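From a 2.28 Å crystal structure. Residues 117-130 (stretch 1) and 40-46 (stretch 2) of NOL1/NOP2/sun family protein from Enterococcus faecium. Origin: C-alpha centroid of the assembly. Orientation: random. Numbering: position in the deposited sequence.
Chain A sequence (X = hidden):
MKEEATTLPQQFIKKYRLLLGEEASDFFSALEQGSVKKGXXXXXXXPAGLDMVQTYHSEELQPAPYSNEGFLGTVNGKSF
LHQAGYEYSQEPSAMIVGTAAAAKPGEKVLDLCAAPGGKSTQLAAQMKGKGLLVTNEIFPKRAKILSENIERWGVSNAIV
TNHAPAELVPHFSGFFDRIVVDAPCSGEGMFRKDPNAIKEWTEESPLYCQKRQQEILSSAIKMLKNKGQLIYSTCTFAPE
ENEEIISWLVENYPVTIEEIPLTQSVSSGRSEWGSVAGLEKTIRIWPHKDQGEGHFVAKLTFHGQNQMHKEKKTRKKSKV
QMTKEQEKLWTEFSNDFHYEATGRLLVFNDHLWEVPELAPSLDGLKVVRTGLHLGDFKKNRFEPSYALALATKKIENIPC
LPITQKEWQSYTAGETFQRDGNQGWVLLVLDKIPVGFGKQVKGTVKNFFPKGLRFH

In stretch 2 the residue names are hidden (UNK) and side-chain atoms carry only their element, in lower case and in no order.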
# COMPACT_ATOMS: atom_id res chain seq x y z
N GLY A 117 3.32 -0.30 3.33
CA GLY A 117 2.16 -0.50 2.48
C GLY A 117 1.41 0.80 2.19
O GLY A 117 0.30 0.78 1.68
N GLY A 118 2.04 1.92 2.51
CA GLY A 118 1.46 3.23 2.23
C GLY A 118 1.06 3.40 0.78
O GLY A 118 -0.05 3.82 0.47
N LYS A 119 1.97 3.08 -0.14
CA LYS A 119 1.66 3.27 -1.56
C LYS A 119 0.77 2.17 -2.16
O LYS A 119 -0.10 2.47 -2.98
CB LYS A 119 2.94 3.47 -2.37
CG LYS A 119 3.77 4.67 -1.91
CD LYS A 119 4.50 4.35 -0.60
CE LYS A 119 5.05 5.59 0.10
NZ LYS A 119 6.31 6.08 -0.52
N SER A 120 0.94 0.92 -1.75
CA SER A 120 0.18 -0.17 -2.35
C SER A 120 -1.26 0.13 -2.06
O SER A 120 -2.16 -0.14 -2.84
CB SER A 120 0.52 -1.52 -1.73
OG SER A 120 1.91 -1.70 -1.62
N THR A 121 -1.44 0.69 -0.88
CA THR A 121 -2.75 0.89 -0.31
C THR A 121 -3.45 2.03 -1.06
O THR A 121 -4.64 1.95 -1.33
CB THR A 121 -2.58 1.08 1.22
OG1 THR A 121 -3.21 -0.00 1.92
CG2 THR A 121 -3.08 2.41 1.68
N GLN A 122 -2.71 3.06 -1.47
CA GLN A 122 -3.34 4.06 -2.33
C GLN A 122 -3.58 3.56 -3.77
O GLN A 122 -4.55 3.95 -4.42
CB GLN A 122 -2.69 5.47 -2.27
CG GLN A 122 -1.21 5.54 -2.43
CD GLN A 122 -0.58 6.85 -1.87
OE1 GLN A 122 0.57 6.83 -1.41
NE2 GLN A 122 -1.32 7.98 -1.93
N LEU A 123 -2.73 2.66 -4.24
CA LEU A 123 -2.93 2.07 -5.57
C LEU A 123 -4.20 1.25 -5.60
O LEU A 123 -5.01 1.33 -6.53
CB LEU A 123 -1.74 1.18 -5.94
CG LEU A 123 -0.37 1.85 -6.11
CD1 LEU A 123 0.72 0.79 -6.26
CD2 LEU A 123 -0.38 2.78 -7.32
N ALA A 124 -4.36 0.42 -4.59
CA ALA A 124 -5.52 -0.43 -4.48
C ALA A 124 -6.80 0.41 -4.41
O ALA A 124 -7.83 0.04 -4.98
CB ALA A 124 -5.39 -1.32 -3.28
N ALA A 125 -6.75 1.54 -3.70
CA ALA A 125 -7.92 2.42 -3.61
C ALA A 125 -8.24 2.91 -5.01
O ALA A 125 -9.41 3.05 -5.38
CB ALA A 125 -7.67 3.61 -2.65
N GLN A 126 -7.20 3.18 -5.79
CA GLN A 126 -7.36 3.70 -7.14
C GLN A 126 -7.96 2.64 -8.08
O GLN A 126 -8.72 2.95 -8.99
CB GLN A 126 -6.01 4.16 -7.68
CG GLN A 126 -5.53 5.54 -7.18
CD GLN A 126 -4.03 5.75 -7.42
OE1 GLN A 126 -3.31 4.82 -7.79
NE2 GLN A 126 -3.56 6.97 -7.20
N MSE A 127 -7.61 1.38 -7.83
CA MSE A 127 -7.98 0.29 -8.74
C MSE A 127 -9.37 -0.28 -8.50
O MSE A 127 -9.88 -1.01 -9.34
CB MSE A 127 -6.93 -0.81 -8.66
CG MSE A 127 -5.55 -0.28 -8.98
SE MSE A 127 -4.19 -1.60 -8.59
CE MSE A 127 -4.80 -2.93 -9.88
N LYS A 128 -9.96 0.06 -7.36
CA LYS A 128 -11.35 -0.27 -7.05
C LYS A 128 -11.62 -1.77 -7.19
O LYS A 128 -12.69 -2.18 -7.65
CB LYS A 128 -12.30 0.55 -7.93
CG LYS A 128 -12.18 2.04 -7.68
CD LYS A 128 -12.63 2.85 -8.88
CE LYS A 128 -14.00 3.47 -8.65
NZ LYS A 128 -14.31 4.47 -9.71
N GLY A 129 -10.65 -2.58 -6.79
CA GLY A 129 -10.78 -4.03 -6.81
C GLY A 129 -10.67 -4.66 -8.19
O GLY A 129 -10.83 -5.87 -8.32
N LYS A 130 -10.43 -3.85 -9.21
CA LYS A 130 -10.22 -4.36 -10.57
C LYS A 130 -8.75 -4.43 -10.97
O LYS A 130 -7.93 -3.58 -10.57
CB LYS A 130 -11.00 -3.52 -11.58
CG LYS A 130 -12.49 -3.45 -11.26
CD LYS A 130 -13.32 -3.13 -12.49
CE LYS A 130 -14.82 -3.09 -12.15
NZ LYS A 130 -15.66 -2.65 -13.31
N UNK A 40 -3.06 10.82 7.25
CA UNK A 40 -3.65 9.52 7.01
C UNK A 40 -4.64 9.66 5.89
O UNK A 40 -4.96 10.77 5.49
c UNK A 40 -7.92 10.16 8.81
c UNK A 40 -6.82 9.42 8.38
c UNK A 40 -6.45 11.69 9.93
c UNK A 40 -4.35 8.98 8.27
c UNK A 40 -5.53 9.80 8.72
c UNK A 40 -7.72 11.30 9.59
c UNK A 40 -5.36 10.93 9.50
N UNK A 41 -5.12 8.53 5.38
CA UNK A 41 -6.11 8.52 4.30
C UNK A 41 -7.34 7.70 4.68
O UNK A 41 -7.26 6.71 5.41
n UNK A 41 -2.17 5.12 1.80
n UNK A 41 -4.29 5.29 0.99
c UNK A 41 -4.06 8.13 1.00
c UNK A 41 -3.17 5.87 1.40
c UNK A 41 -4.60 8.85 2.24
n UNK A 41 -3.04 7.19 1.39
c UNK A 41 -5.52 7.92 3.02
N UNK A 42 -8.49 8.13 4.17
CA UNK A 42 -9.69 7.32 4.22
C UNK A 42 -9.70 6.36 3.03
O UNK A 42 -8.87 6.46 2.11
n UNK A 42 -11.12 10.92 1.79
c UNK A 42 -10.96 8.20 4.29
c UNK A 42 -11.97 8.85 1.97
c UNK A 42 -13.32 9.00 -0.45
c UNK A 42 -11.18 9.11 3.13
c UNK A 42 -10.68 10.38 2.97
c UNK A 42 -13.41 7.85 0.34
c UNK A 42 -12.75 7.76 1.55
c UNK A 42 -12.57 10.08 -0.07
c UNK A 42 -11.90 10.00 1.15
N UNK A 43 -10.65 5.44 3.05
CA UNK A 43 -10.63 4.28 2.18
C UNK A 43 -11.91 4.16 1.33
O UNK A 43 -12.96 3.79 1.84
o UNK A 43 -10.29 1.84 0.97
c UNK A 43 -10.16 1.79 2.18
n UNK A 43 -9.80 0.69 2.82
c UNK A 43 -10.42 3.02 3.03
N UNK A 44 -11.80 4.50 0.04
CA UNK A 44 -12.91 4.45 -0.92
C UNK A 44 -13.34 3.02 -1.21
O UNK A 44 -14.40 2.80 -1.79
c UNK A 44 -12.34 5.07 -2.20
c UNK A 44 -10.97 5.60 -1.83
c UNK A 44 -10.53 4.94 -0.58
N UNK A 45 -12.52 2.04 -0.82
CA UNK A 45 -12.92 0.64 -0.95
C UNK A 45 -13.99 0.24 0.06
O UNK A 45 -14.70 -0.75 -0.14
c UNK A 45 -10.59 -0.02 -1.85
c UNK A 45 -9.38 -0.89 -1.56
c UNK A 45 -11.09 -0.23 -3.29
c UNK A 45 -11.70 -0.28 -0.82
N UNK A 46 -14.11 1.00 1.15
CA UNK A 46 -15.02 0.65 2.24
C UNK A 46 -16.43 1.23 2.09
O UNK A 46 -16.60 2.29 1.53
c UNK A 46 -11.87 -1.63 4.52
c UNK A 46 -14.42 1.09 3.58
c UNK A 46 -13.23 -0.98 4.34
n UNK A 46 -11.91 -2.82 5.39
c UNK A 46 -13.07 0.47 3.91

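Position 40 carries one carbon and then a ring of six carbons, with no heteroatom. None of it comes within 9 Å of the helix; the residue is Phe40, buried among partners elsewhere in the structure.

Position 41 sends out three carbons, a nitrogen, and a carbon bearing two more nitrogens. Its CA-to-CB bond points toward the helix, and the long side chain crosses a wide gap between the backbones to arrive at the first turns, where one terminal nitrogen lies 3.6 Å from CB of Gln122 and the other 2.8 Å from O of Gly118. Such a chain is found only in arginine: Arg41. CB of Gln122 lies over one face of the guanidinium, on the NH1 side. Between NH2 and O of Gly118 the angle is too poor for a hydrogen bond, and that carbonyl already receives a weak bond from N of Gln122. NE and NH2 are hydrogen-bonded elsewhere in the structure.

Position 42 has one carbon followed by fused five- and six-membered rings holding eight carbons and one nitrogen, and it makes no contact with the helix. This is Trp42.

At position 43 two carbons appear, the second carrying one oxygen and one nitrogen, and none of them touches the helix: Asn43. OD1 works locally, accepting a hydrogen bond from N of position 45 at 2.9 Å, while ND2 is hydrogen-bonded elsewhere in the structure. The backbone O of Asn43 accepts a bond from N of position 46 at 3.1 Å, closing a type I turn.

Position 44 shows three carbons closing a ring onto the backbone nitrogen, and a ring carbon packs 3.8 Å from CB of Ala125; hence Pro44. With phi at -69°, it suits the second place of that turn.

Position 45 has four carbons forked at the second. Although its CA-to-CB bond runs sideways, the branched end comes nearer the helix: the fork carbon lies 4.0 Å from CA of Ala125, while one of the forked carbons reaches the helix end, 3.7 Å from O of Ala124 and 3.8 Å from CA of Lys128. This is Leu45.

Position 46 bears four carbons in a row ending in nitrogen, out of reach of the helix. This is Lys46; it closes the turn.

The contact buries 369 Å² without a hydrogen bond across it. Where the backbones are far apart, a long arginine bridges the gap; where they approach, with CA atoms of Ala125 and Leu45 5.9 Å apart, the methyl groups of Ala125 and Ala124 meet the ring and the fork, CB of Ala125 against CD of Pro44 and CB of Ala124 4.4 Å from CD1 of Leu45. Asn43 helps hold the turn that presents both. The rule to read here is reach at one end, close apolar packing at the other.

Stretch 2, residues 40-46: FRWNPLK
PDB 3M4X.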